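Local coordinates for conserved hypothetical protein (Pseudomonas aeruginosa, PDB 1YLL) that is of unknown biochemical function but belongs to the HutD family of cupin-clan beta-barrel proteins, possibly connected with histidine utilisation, at residues S45-G50 and I108-L113; V12-M17 and E27-D32. All coordinates share one frame; numbering follows the deposited sequence.

Interaction 1: residues S45-G50 and I108-L113; sequences SIADVG and IRDFNL
Ser45 pairs with Asn112 through two backbone hydrogen bonds, the shorter from Asn112 N to Ser45 O at 2.7 Å. Ser45 OG lies against Asn112 CB, and Asn112 OD1 accepts from Arg63 NH2. Ile46, in a non-hydrogen-bonded pair with Phe111, lays CG2 over one face of the Arg109 guanidinium, 3.5 Å above the plane and toward its rim. Ala47 N has a forked bond: Asp110 O lies 3.0 Å away, with the donor well above the carbonyl plane, and Asp110 OD1 adds a weak bond. The carboxylate gets there because Asp110 CG takes the crowded position between backbone N and carbonyl carbon (chi1 58°), which brings OD1 to 3.1 Å from Ala47 CB. This is an antiparallel ladder between neighbouring strands 42-49 and 108-115, part of the beta-barrel framework expected of a cupin. On the same side as Ile46, Asp48 and Arg109 run side by side, and a bend at chi3 (81°) brings Arg109 NE to Asp48 OD1 at 2.7 Å, nearly straight (168°). In this salt bridge Asp48 OD1 lies in the guanidinium plane, but NE comes from above the carboxylate plane, the two planes being nearly perpendicular; a water that accepts from Arg109 NH2 is within hydrogen-bonding distance of Asp48 OD1. Val49 closes the ladder with two backbone bonds to Ile108, its CB packing on Ile108 CG1 and its CG2 3.6 Å from Asp110 OD2.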
loop_
_atom_site.group_PDB
_atom_site.type_symbol
_atom_site.label_atom_id
_atom_site.label_comp_id
_atom_site.label_asym_id
_atom_site.label_seq_id
_atom_site.Cartn_x
_atom_site.Cartn_y
_atom_site.Cartn_z
ATOM N N SER D 45 24.752 -12.528 -4.968
ATOM C CA SER D 45 25.200 -13.276 -3.800
ATOM C C SER D 45 25.838 -12.366 -2.758
ATOM O O SER D 45 26.142 -11.202 -3.035
ATOM C CB SER D 45 26.262 -14.296 -4.226
ATOM O OG SER D 45 27.385 -13.630 -4.836
ATOM N N ILE D 46 26.024 -12.932 -1.562
ATOM C CA ILE D 46 26.707 -12.247 -0.472
ATOM C C ILE D 46 27.909 -13.135 -0.183
ATOM O O ILE D 46 27.773 -14.351 -0.112
ATOM C CB ILE D 46 25.887 -12.216 0.808
ATOM C CG1 ILE D 46 24.677 -11.322 0.652
ATOM C CG2 ILE D 46 26.765 -11.714 1.967
ATOM C CD1 ILE D 46 23.682 -11.670 1.760
ATOM N N ALA D 47 29.089 -12.562 -0.035
ATOM C CA ALA D 47 30.238 -13.406 0.270
ATOM C C ALA D 47 30.885 -12.919 1.550
ATOM O O ALA D 47 30.735 -11.755 1.932
ATOM C CB ALA D 47 31.248 -13.392 -0.876
ATOM N N ASP D 48 31.526 -13.851 2.249
ATOM C CA ASP D 48 32.269 -13.530 3.456
ATOM C C ASP D 48 33.697 -13.663 3.005
ATOM O O ASP D 48 34.058 -14.642 2.353
ATOM C CB ASP D 48 31.981 -14.522 4.573
ATOM C CG ASP D 48 30.663 -14.254 5.247
ATOM O OD1 ASP D 48 29.809 -13.620 4.600
ATOM O OD2 ASP D 48 30.472 -14.678 6.407
ATOM N N VAL D 49 34.514 -12.664 3.301
ATOM C CA VAL D 49 35.899 -12.738 2.902
ATOM C C VAL D 49 36.624 -12.607 4.221
ATOM O O VAL D 49 36.598 -11.544 4.833
ATOM C CB VAL D 49 36.274 -11.578 1.980
ATOM C CG1 VAL D 49 37.690 -11.763 1.479
ATOM C CG2 VAL D 49 35.292 -11.504 0.818
ATOM N N GLY D 50 37.242 -13.703 4.646
ATOM C CA GLY D 50 37.921 -13.732 5.933
ATOM C C GLY D 50 39.397 -13.445 5.898
ATOM O O GLY D 50 39.983 -13.126 6.937
ATOM N N ILE D 108 35.265 -9.120 6.054
ATOM C CA ILE D 108 34.177 -8.290 5.561
ATOM C C ILE D 108 33.132 -9.211 4.949
ATOM O O ILE D 108 33.343 -10.410 4.813
ATOM C CB ILE D 108 34.609 -7.298 4.420
ATOM C CG1 ILE D 108 35.225 -8.070 3.258
ATOM C CG2 ILE D 108 35.644 -6.267 4.938
ATOM C CD1 ILE D 108 35.543 -7.143 2.082
ATOM N N ARG D 109 32.006 -8.621 4.602
ATOM C CA ARG D 109 30.946 -9.330 3.892
ATOM C C ARG D 109 30.674 -8.399 2.735
ATOM O O ARG D 109 30.708 -7.165 2.879
ATOM C CB ARG D 109 29.669 -9.473 4.722
ATOM C CG ARG D 109 29.857 -10.303 5.988
ATOM C CD ARG D 109 28.508 -10.774 6.537
ATOM N NE ARG D 109 28.044 -11.959 5.813
ATOM C CZ ARG D 109 26.787 -12.398 5.823
ATOM N NH1 ARG D 109 25.872 -11.746 6.513
ATOM N NH2 ARG D 109 26.450 -13.490 5.147
ATOM N N ASP D 110 30.429 -8.977 1.565
ATOM C CA ASP D 110 30.163 -8.153 0.410
ATOM C C ASP D 110 28.904 -8.632 -0.300
ATOM O O ASP D 110 28.341 -9.676 0.036
ATOM C CB ASP D 110 31.349 -8.134 -0.571
ATOM C CG ASP D 110 31.746 -9.499 -1.069
ATOM O OD1 ASP D 110 30.874 -10.390 -1.265
ATOM O OD2 ASP D 110 32.963 -9.672 -1.297
ATOM N N PHE D 111 28.452 -7.807 -1.231
ATOM C CA PHE D 111 27.258 -8.060 -2.021
ATOM C C PHE D 111 27.774 -8.060 -3.467
ATOM O O PHE D 111 28.447 -7.109 -3.888
ATOM C CB PHE D 111 26.301 -6.905 -1.747
ATOM C CG PHE D 111 25.052 -6.936 -2.555
ATOM C CD1 PHE D 111 24.091 -7.944 -2.350
ATOM C CD2 PHE D 111 24.806 -5.956 -3.497
ATOM C CE1 PHE D 111 22.917 -7.955 -3.091
ATOM C CE2 PHE D 111 23.619 -5.963 -4.241
ATOM C CZ PHE D 111 22.685 -6.963 -4.037
ATOM N N ASN D 112 27.436 -9.112 -4.221
ATOM C CA ASN D 112 27.990 -9.276 -5.562
ATOM C C ASN D 112 26.955 -9.481 -6.623
ATOM O O ASN D 112 26.094 -10.314 -6.437
ATOM C CB ASN D 112 28.847 -10.554 -5.602
ATOM C CG ASN D 112 30.252 -10.359 -5.077
ATOM O OD1 ASN D 112 31.070 -9.693 -5.707
ATOM N ND2 ASN D 112 30.541 -10.954 -3.925
ATOM N N LEU D 113 27.072 -8.759 -7.747
ATOM C CA LEU D 113 26.200 -9.019 -8.902
ATOM C C LEU D 113 27.191 -9.527 -9.955
ATOM O O LEU D 113 28.208 -8.902 -10.152
ATOM C CB LEU D 113 25.614 -7.713 -9.466
ATOM C CG LEU D 113 24.374 -7.675 -10.387
ATOM C CD1 LEU D 113 24.537 -6.636 -11.452
ATOM C CD2 LEU D 113 23.990 -9.016 -10.949
HETATM O O HOH W 1 27.024 -13.407 -7.587
HETATM O O HOH W 2 28.314 -14.760 2.967
#

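Interaction 2: residues V12-M17 and E27-D32; sequences VDYPRM and EEIARD
Glu28 OE2 is held by two groups: Arg31 NH2 donates to its syn lone pair at 2.9 Å, and Arg43 on the next strand adds a salt bridge. Glu28 OE1 takes Arg31 NE at 2.7 Å; the end of Glu28 leads away from the 12-17 loop, and Arg31 grips its carboxylate side-on with two nearly straight bonds. Loop and strand meet instead through Tyr14. Its ring lies beside Ile29, whose CG1 sits over one face, 3.9 Å from the centroid, a CH-pi contact. Glu27 OE1 reaches the ring edge at Tyr14 CD1, with the carboxylate turned 76° from the ring, while Tyr14 OH is hydrogen-bonded to His166 O, which helps fix its far end. A classic beta bulge in strand 24-31 sets Ile29 and Ala30 both opposite Leu44. Pro15 O accepts a CA-H...O contact from Glu27 CA at 3.1 Å, and Pro15 CD lies 3.3 Å from Glu28 O. Arg16 CB packs on Glu27 CG, and a water accepts from Arg16 NE and bonds weakly to Glu27 OE2. With no direct hydrogen bond between the segments, the contact relies on apolar, CH-pi and CA-H...O packing, with probably a modest, water-screened attraction between Arg16 and Glu27.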
loop_
_atom_site.group_PDB
_atom_site.type_symbol
_atom_site.label_atom_id
_atom_site.label_comp_id
_atom_site.label_asym_id
_atom_site.label_seq_id
_atom_site.Cartn_x
_atom_site.Cartn_y
_atom_site.Cartn_z
ATOM N N VAL D 12 17.698 -15.871 6.056
ATOM C CA VAL D 12 17.834 -17.082 6.876
ATOM C C VAL D 12 17.862 -18.351 6.014
ATOM O O VAL D 12 18.369 -19.398 6.449
ATOM C CB VAL D 12 16.679 -17.203 7.900
ATOM C CG1 VAL D 12 16.883 -18.439 8.766
ATOM C CG2 VAL D 12 16.633 -15.967 8.768
ATOM N N ASP D 13 17.348 -18.267 4.785
ATOM C CA ASP D 13 17.335 -19.414 3.879
ATOM C C ASP D 13 18.449 -19.478 2.839
ATOM O O ASP D 13 18.505 -20.407 2.038
ATOM C CB ASP D 13 16.020 -19.500 3.104
ATOM C CG ASP D 13 14.820 -19.738 4.003
ATOM O OD1 ASP D 13 14.985 -20.389 5.062
ATOM O OD2 ASP D 13 13.722 -19.276 3.634
ATOM N N TYR D 14 19.325 -18.491 2.811
ATOM C CA TYR D 14 20.383 -18.561 1.817
ATOM C C TYR D 14 21.325 -19.729 2.087
ATOM O O TYR D 14 21.687 -20.013 3.239
ATOM C CB TYR D 14 21.198 -17.289 1.816
ATOM C CG TYR D 14 20.463 -16.024 1.415
ATOM C CD1 TYR D 14 20.988 -14.780 1.743
ATOM C CD2 TYR D 14 19.230 -16.069 0.755
ATOM C CE1 TYR D 14 20.296 -13.589 1.451
ATOM C CE2 TYR D 14 18.543 -14.892 0.438
ATOM C CZ TYR D 14 19.077 -13.664 0.802
ATOM O OH TYR D 14 18.403 -12.502 0.606
ATOM N N PRO D 15 21.706 -20.444 1.043
ATOM C CA PRO D 15 22.619 -21.566 1.244
ATOM C C PRO D 15 24.004 -20.954 1.425
ATOM O O PRO D 15 24.228 -19.788 1.069
ATOM C CB PRO D 15 22.491 -22.329 -0.047
ATOM C CG PRO D 15 22.285 -21.220 -1.051
ATOM C CD PRO D 15 21.355 -20.276 -0.384
ATOM N N ARG D 16 24.939 -21.712 1.984
ATOM C CA ARG D 16 26.295 -21.187 2.165
ATOM C C ARG D 16 27.284 -22.192 1.670
ATOM O O ARG D 16 27.197 -23.375 2.031
ATOM C CB ARG D 16 26.601 -20.902 3.636
ATOM C CG ARG D 16 28.040 -20.484 3.912
ATOM C CD ARG D 16 28.287 -20.316 5.427
ATOM N NE ARG D 16 29.650 -19.853 5.748
ATOM C CZ ARG D 16 30.705 -20.658 5.926
ATOM N NH1 ARG D 16 30.572 -21.967 5.817
ATOM N NH2 ARG D 16 31.907 -20.155 6.223
HETATM N N MSE D 17 28.229 -21.724 0.857
HETATM C CA MSE D 17 29.236 -22.578 0.299
HETATM C C MSE D 17 30.653 -22.061 0.598
HETATM O O MSE D 17 31.093 -21.039 0.089
HETATM C CB MSE D 17 29.032 -22.729 -1.220
HETATM C CG MSE D 17 30.162 -23.469 -1.909
HETATM SE SE MSE D 17 30.225 -25.399 -1.628
HETATM C CE MSE D 17 30.422 -25.551 0.251
ATOM N N GLU D 27 27.173 -16.978 -0.208
ATOM C CA GLU D 27 25.753 -17.294 -0.039
ATOM C C GLU D 27 25.010 -16.806 -1.300
ATOM O O GLU D 27 24.852 -15.603 -1.492
ATOM C CB GLU D 27 25.169 -16.593 1.198
ATOM C CG GLU D 27 25.701 -17.126 2.529
ATOM C CD GLU D 27 25.007 -16.511 3.743
ATOM O OE1 GLU D 27 24.344 -15.460 3.603
ATOM O OE2 GLU D 27 25.145 -17.073 4.846
ATOM N N GLU D 28 24.575 -17.725 -2.154
ATOM C CA GLU D 28 23.862 -17.331 -3.372
ATOM C C GLU D 28 22.453 -16.949 -3.057
ATOM O O GLU D 28 21.689 -17.721 -2.461
ATOM C CB GLU D 28 23.872 -18.461 -4.418
ATOM C CG GLU D 28 23.102 -18.086 -5.712
ATOM C CD GLU D 28 23.357 -19.055 -6.872
ATOM O OE1 GLU D 28 22.394 -19.387 -7.587
ATOM O OE2 GLU D 28 24.509 -19.461 -7.086
ATOM N N ILE D 29 22.082 -15.745 -3.461
ATOM C CA ILE D 29 20.730 -15.258 -3.232
ATOM C C ILE D 29 19.808 -15.733 -4.341
ATOM O O ILE D 29 18.714 -16.251 -4.075
ATOM C CB ILE D 29 20.729 -13.707 -3.188
ATOM C CG1 ILE D 29 21.582 -13.235 -1.995
ATOM C CG2 ILE D 29 19.291 -13.176 -3.085
ATOM C CD1 ILE D 29 21.769 -11.734 -1.951
ATOM N N ALA D 30 20.256 -15.572 -5.582
ATOM C CA ALA D 30 19.430 -15.937 -6.712
ATOM C C ALA D 30 20.213 -15.972 -8.019
ATOM O O ALA D 30 21.290 -15.385 -8.123
ATOM C CB ALA D 30 18.304 -14.901 -6.831
ATOM N N ARG D 31 19.678 -16.667 -9.020
ATOM C CA ARG D 31 20.275 -16.682 -10.357
ATOM C C ARG D 31 19.104 -16.793 -11.333
ATOM O O ARG D 31 18.013 -17.196 -10.935
ATOM C CB ARG D 31 21.221 -17.861 -10.567
ATOM C CG ARG D 31 20.534 -19.201 -10.458
ATOM C CD ARG D 31 21.500 -20.282 -10.906
ATOM N NE ARG D 31 22.705 -20.302 -10.072
ATOM C CZ ARG D 31 23.841 -20.887 -10.426
ATOM N NH1 ARG D 31 23.933 -21.513 -11.594
ATOM N NH2 ARG D 31 24.902 -20.802 -9.641
ATOM N N ASP D 32 19.316 -16.418 -12.590
ATOM C CA ASP D 32 18.228 -16.530 -13.540
ATOM C C ASP D 32 17.964 -17.994 -13.844
ATOM O O ASP D 32 16.807 -18.407 -13.984
ATOM C CB ASP D 32 18.503 -15.763 -14.840
ATOM C CG ASP D 32 19.722 -16.271 -15.601
ATOM O OD1 ASP D 32 19.683 -16.214 -16.861
ATOM O OD2 ASP D 32 20.712 -16.698 -14.982
HETATM O O HOH W 3 28.454 -16.851 5.743
#

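Both segments of interaction 2 come earlier in the chain than those of interaction 1; their centres are about 11 Å apart, and both reach the same antiparallel sheet. Strand 24-31 is followed, after a connecting loop, by its sheet neighbour 42-49, which in turn pairs with 108-115, brought in from much later in the sequence. The two contacts touch at several points: Glu27 N and Ile46 O make a probable hydrogen bond 2.7 Å long, Ile46 CD1 packs on Tyr14 CE1, and Arg109 NH2 forms a long, weak ion pair with Glu27 OE1. The buried ladder of interaction 1 thus continues through strand 24-31 to the surface loop of interaction 2, all within the HutD family region.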